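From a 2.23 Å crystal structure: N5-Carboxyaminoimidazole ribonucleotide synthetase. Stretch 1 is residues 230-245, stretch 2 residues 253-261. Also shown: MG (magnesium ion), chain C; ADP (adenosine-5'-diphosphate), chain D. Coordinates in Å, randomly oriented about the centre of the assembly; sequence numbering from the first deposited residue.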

# COMPACT_ATOMS: atom_id res chain seq x y z
N ARG A 230 17.95 -3.16 18.45
CA ARG A 230 18.64 -4.11 19.33
C ARG A 230 19.17 -3.53 20.66
O ARG A 230 19.92 -4.18 21.37
CB ARG A 230 19.77 -4.82 18.57
CG ARG A 230 19.28 -5.71 17.43
CD ARG A 230 20.39 -6.05 16.46
NE ARG A 230 21.08 -4.89 15.88
CZ ARG A 230 21.83 -4.95 14.79
NH1 ARG A 230 21.97 -6.11 14.17
NH2 ARG A 230 22.45 -3.87 14.31
N ILE A 231 18.76 -2.31 21.00
CA ILE A 231 19.07 -1.73 22.29
C ILE A 231 17.78 -1.17 22.93
O ILE A 231 16.99 -0.49 22.28
CB ILE A 231 20.15 -0.66 22.14
CG1 ILE A 231 20.33 0.14 23.42
CG2 ILE A 231 19.86 0.26 20.97
CD1 ILE A 231 21.53 1.06 23.33
N ASP A 232 17.57 -1.48 24.21
CA ASP A 232 16.32 -1.13 24.86
C ASP A 232 16.31 0.31 25.33
O ASP A 232 16.86 0.63 26.38
CB ASP A 232 16.08 -2.08 26.04
CG ASP A 232 14.75 -1.82 26.74
OD1 ASP A 232 13.77 -1.41 26.06
OD2 ASP A 232 14.70 -2.04 27.97
N LYS A 233 15.69 1.19 24.56
CA LYS A 233 15.59 2.60 24.92
C LYS A 233 14.17 3.15 24.75
O LYS A 233 13.94 4.36 24.93
CB LYS A 233 16.59 3.44 24.10
CG LYS A 233 18.06 3.38 24.57
CD LYS A 233 18.18 3.91 26.01
CE LYS A 233 19.64 3.98 26.45
NZ LYS A 233 19.76 4.59 27.81
N THR A 234 13.22 2.28 24.43
CA THR A 234 11.83 2.69 24.17
C THR A 234 11.27 3.59 25.27
O THR A 234 10.84 4.73 25.00
CB THR A 234 10.91 1.46 23.99
OG1 THR A 234 11.33 0.72 22.85
CG2 THR A 234 9.47 1.84 23.82
N ALA A 235 11.29 3.10 26.50
CA ALA A 235 10.74 3.84 27.61
C ALA A 235 11.41 5.22 27.78
O ALA A 235 10.72 6.23 27.96
CB ALA A 235 10.81 2.99 28.93
N GLU A 236 12.74 5.27 27.71
CA GLU A 236 13.42 6.56 27.89
C GLU A 236 13.14 7.50 26.68
O GLU A 236 12.93 8.72 26.82
CB GLU A 236 14.91 6.36 28.12
CG GLU A 236 15.66 7.64 28.49
CD GLU A 236 17.16 7.43 28.77
OE1 GLU A 236 17.64 6.27 28.74
OE2 GLU A 236 17.86 8.43 29.02
N ALA A 237 13.07 6.90 25.49
CA ALA A 237 12.69 7.63 24.30
C ALA A 237 11.28 8.20 24.43
O ALA A 237 11.04 9.33 24.05
CB ALA A 237 12.83 6.76 23.03
N LYS A 238 10.37 7.46 25.03
CA LYS A 238 9.02 8.02 25.17
C LYS A 238 9.00 9.19 26.14
O LYS A 238 8.29 10.18 25.92
CB LYS A 238 8.01 6.96 25.56
CG LYS A 238 7.67 6.04 24.43
CD LYS A 238 6.65 4.96 24.91
CE LYS A 238 6.44 3.90 23.84
NZ LYS A 238 5.36 2.91 24.22
N GLU A 239 9.78 9.08 27.21
CA GLU A 239 9.84 10.15 28.22
C GLU A 239 10.28 11.44 27.55
O GLU A 239 9.75 12.50 27.85
CB GLU A 239 10.80 9.79 29.37
CG GLU A 239 10.29 8.68 30.32
CD GLU A 239 11.38 8.10 31.29
OE1 GLU A 239 12.59 8.38 31.12
OE2 GLU A 239 11.03 7.35 32.23
N GLN A 240 11.26 11.35 26.64
CA GLN A 240 11.72 12.55 25.98
C GLN A 240 10.63 13.12 25.08
O GLN A 240 10.44 14.33 25.02
CB GLN A 240 13.00 12.29 25.20
CG GLN A 240 14.11 11.71 26.05
CD GLN A 240 14.61 12.70 27.10
OE1 GLN A 240 15.14 13.76 26.75
NE2 GLN A 240 14.40 12.38 28.40
N VAL A 241 9.90 12.25 24.37
CA VAL A 241 8.81 12.70 23.51
C VAL A 241 7.73 13.42 24.31
O VAL A 241 7.29 14.52 23.95
CB VAL A 241 8.19 11.56 22.69
CG1 VAL A 241 7.02 12.06 21.92
CG2 VAL A 241 9.24 10.99 21.69
N ASN A 242 7.31 12.81 25.41
CA ASN A 242 6.38 13.47 26.31
C ASN A 242 6.83 14.84 26.74
O ASN A 242 6.01 15.73 26.86
CB ASN A 242 6.06 12.61 27.50
CG ASN A 242 5.38 11.30 27.11
OD1 ASN A 242 4.66 11.21 26.08
ND2 ASN A 242 5.60 10.28 27.93
N LYS A 243 8.14 15.05 26.94
CA LYS A 243 8.62 16.41 27.24
C LYS A 243 8.47 17.30 26.02
O LYS A 243 8.00 18.44 26.13
CB LYS A 243 10.08 16.39 27.70
CG LYS A 243 10.28 15.98 29.17
CD LYS A 243 11.73 15.58 29.42
CE LYS A 243 11.99 15.28 30.91
NZ LYS A 243 11.52 13.94 31.38
N ILE A 244 8.84 16.77 24.85
CA ILE A 244 8.86 17.58 23.64
C ILE A 244 7.48 18.09 23.27
O ILE A 244 7.32 19.21 22.77
CB ILE A 244 9.44 16.78 22.46
CG1 ILE A 244 10.88 16.39 22.74
CG2 ILE A 244 9.25 17.53 21.14
CD1 ILE A 244 11.52 15.51 21.65
N ILE A 245 6.49 17.24 23.49
CA ILE A 245 5.09 17.50 23.16
C ILE A 245 4.43 18.58 24.03
O ILE A 245 3.41 19.16 23.67
CB ILE A 245 4.34 16.13 23.24
CG1 ILE A 245 4.21 15.52 21.85
CG2 ILE A 245 2.99 16.18 23.97
CD1 ILE A 245 5.48 15.05 21.29
N THR A 253 2.16 12.51 11.80
CA THR A 253 3.37 11.79 12.16
C THR A 253 4.56 12.73 12.29
O THR A 253 4.75 13.63 11.45
CB THR A 253 3.62 10.67 11.12
OG1 THR A 253 2.57 9.70 11.30
CG2 THR A 253 5.00 9.99 11.28
N PHE A 254 5.36 12.53 13.33
CA PHE A 254 6.68 13.21 13.43
C PHE A 254 7.68 12.19 13.95
O PHE A 254 7.29 11.13 14.43
CB PHE A 254 6.61 14.46 14.32
CG PHE A 254 6.21 14.17 15.73
CD1 PHE A 254 4.88 13.94 16.07
CD2 PHE A 254 7.16 14.13 16.72
CE1 PHE A 254 4.50 13.65 17.39
CE2 PHE A 254 6.79 13.84 18.06
CZ PHE A 254 5.46 13.60 18.39
N THR A 255 8.96 12.48 13.80
CA THR A 255 9.98 11.53 14.21
C THR A 255 11.09 12.22 15.01
O THR A 255 11.59 13.26 14.62
CB THR A 255 10.62 10.83 12.97
OG1 THR A 255 9.61 10.22 12.19
CG2 THR A 255 11.67 9.77 13.40
N VAL A 256 11.48 11.62 16.13
CA VAL A 256 12.57 12.13 16.96
C VAL A 256 13.76 11.20 16.76
O VAL A 256 13.63 9.98 16.96
CB VAL A 256 12.16 12.15 18.45
CG1 VAL A 256 13.28 12.75 19.38
CG2 VAL A 256 10.87 12.89 18.64
N GLU A 257 14.90 11.78 16.37
CA GLU A 257 16.19 11.07 16.26
C GLU A 257 17.01 11.22 17.52
O GLU A 257 17.13 12.32 18.03
CB GLU A 257 17.03 11.66 15.13
CG GLU A 257 16.54 11.36 13.75
CD GLU A 257 17.48 11.88 12.67
OE1 GLU A 257 18.66 12.23 12.96
OE2 GLU A 257 17.04 11.96 11.52
N PHE A 258 17.62 10.13 17.98
CA PHE A 258 18.41 10.14 19.22
C PHE A 258 19.82 9.58 19.02
O PHE A 258 20.03 8.72 18.18
CB PHE A 258 17.77 9.26 20.32
CG PHE A 258 16.37 9.62 20.68
CD1 PHE A 258 15.31 9.20 19.88
CD2 PHE A 258 16.09 10.29 21.86
CE1 PHE A 258 13.99 9.49 20.24
CE2 PHE A 258 14.80 10.60 22.23
CZ PHE A 258 13.73 10.18 21.41
N PHE A 259 20.75 10.04 19.85
CA PHE A 259 22.05 9.44 19.96
C PHE A 259 22.16 8.62 21.24
O PHE A 259 21.66 9.02 22.30
CB PHE A 259 23.15 10.52 19.97
CG PHE A 259 23.21 11.34 18.73
CD1 PHE A 259 22.83 10.82 17.49
CD2 PHE A 259 23.67 12.66 18.78
CE1 PHE A 259 22.89 11.59 16.32
CE2 PHE A 259 23.74 13.44 17.61
CZ PHE A 259 23.36 12.89 16.37
N ILE A 260 22.81 7.47 21.17
CA ILE A 260 23.25 6.86 22.41
C ILE A 260 24.81 6.80 22.52
O ILE A 260 25.49 6.30 21.62
CB ILE A 260 22.55 5.52 22.70
CG1 ILE A 260 23.52 4.37 22.52
CG2 ILE A 260 21.15 5.33 21.94
CD1 ILE A 260 23.87 3.74 23.83
N ASP A 261 25.34 7.35 23.63
CA ASP A 261 26.78 7.35 24.01
C ASP A 261 27.56 6.06 23.89
O ASP A 261 26.98 4.99 23.84
CB ASP A 261 26.93 7.73 25.51
CG ASP A 261 27.32 9.14 25.70
OD1 ASP A 261 27.34 9.89 24.68
OD2 ASP A 261 27.63 9.53 26.84
MG MG C . 19.44 13.19 10.79
PB ADP D . 21.03 15.86 9.00
O1B ADP D . 19.97 16.77 9.57
O2B ADP D . 20.73 14.39 8.88
O3B ADP D . 21.63 16.44 7.75
PA ADP D . 22.23 15.40 11.53
O1A ADP D . 22.46 16.58 12.44
O2A ADP D . 21.02 14.53 11.76
O3A ADP D . 22.29 15.91 10.00
O5' ADP D . 23.52 14.43 11.54
C5' ADP D . 23.68 13.40 10.59
C4' ADP D . 24.58 12.33 11.18
O4' ADP D . 25.87 12.89 11.54
C3' ADP D . 24.01 11.70 12.45
O3' ADP D . 23.13 10.60 12.21
C2' ADP D . 25.27 11.26 13.18
O2' ADP D . 25.62 9.94 12.80
C1' ADP D . 26.35 12.25 12.74
N9 ADP D . 26.38 13.25 13.82
C8 ADP D . 25.70 14.42 13.83
N7 ADP D . 25.90 15.11 14.98
C5 ADP D . 26.75 14.36 15.72
C6 ADP D . 27.40 14.51 17.05
N6 ADP D . 27.13 15.62 17.79
N1 ADP D . 28.20 13.51 17.47
C2 ADP D . 28.44 12.40 16.72
N3 ADP D . 27.89 12.19 15.50
C4 ADP D . 27.06 13.13 14.97

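How does the helix lie against the strand? The helix that starts at Thr 234 runs obliquely back across the strand, its N-to-C direction at 123° to that of the strand, so residues late in stretch 1 meet residues early in stretch 2. Val 241 sits opposite Val 256 with CA atoms 7.6 Å apart, Ala 237 pairs with Phe 258 at 8.1 Å, and Lys 233 with Ile 260 at 9.1 Å. No hydrogen bond crosses between the stretches. Within the helix, backbone bonds such as Ala 237 N to Lys 233 O at 2.7 Å hold the turns together; the contact with the strand is mostly between side chains.

What does the first part of stretch 2 offer the helix? Phe 254 points its CA-to-CB bond toward the helix and meets Val 241 and Ile 245. Its CZ lies 3.2 Å from Ile 245 CD1, a tight approach for two carbons, and 4.2 Å from Val 241 CG1, which sits at the ring edge. Thr 255 is out of reach, as the alternation of a strand requires. Val 256 comes next on the helix-facing side: its CG2 is 3.9 Å from Val 241 CG2, and its CG1 is 4.0 Å from Ile 244 CD1. These are ordinary van der Waals distances.

Where does the strand's other face lead, and how does Phe 258 fit the helix? Glu 257 does not touch the helix; its OE1 binds the magnesium ion at 2.5 Å, and ADP O2A binds the same ion at 2.3 Å, so the metal links carboxylate and phosphate. The ring of Phe 258 reaches the small side chain of Ala 237, with CZ 3.9 Å from Ala 237 CB and equally far from Ala 237 O. Gln 240 CB lies at the ring edge, 3.9 Å from Phe 258 CE2; the end of that glutamine leads away, so its aliphatic part makes the approach. Phe 259, like Glu 257, serves the ligand site rather than the helix: its CZ comes within 3.6 Å of ADP N7.

What does Ile 260 meet? It packs against the segment before the helix, its CD1 3.6 Å from Ile 231 CD1 in an apolar pairing. Lys 233, at the N-cap position, adds a looser touch, CG to Ile 260 CG2 at 4.5 Å. Lys 233 NZ forms a salt bridge with Glu 236 OE1 at 2.9 Å and also bonds elsewhere in the structure.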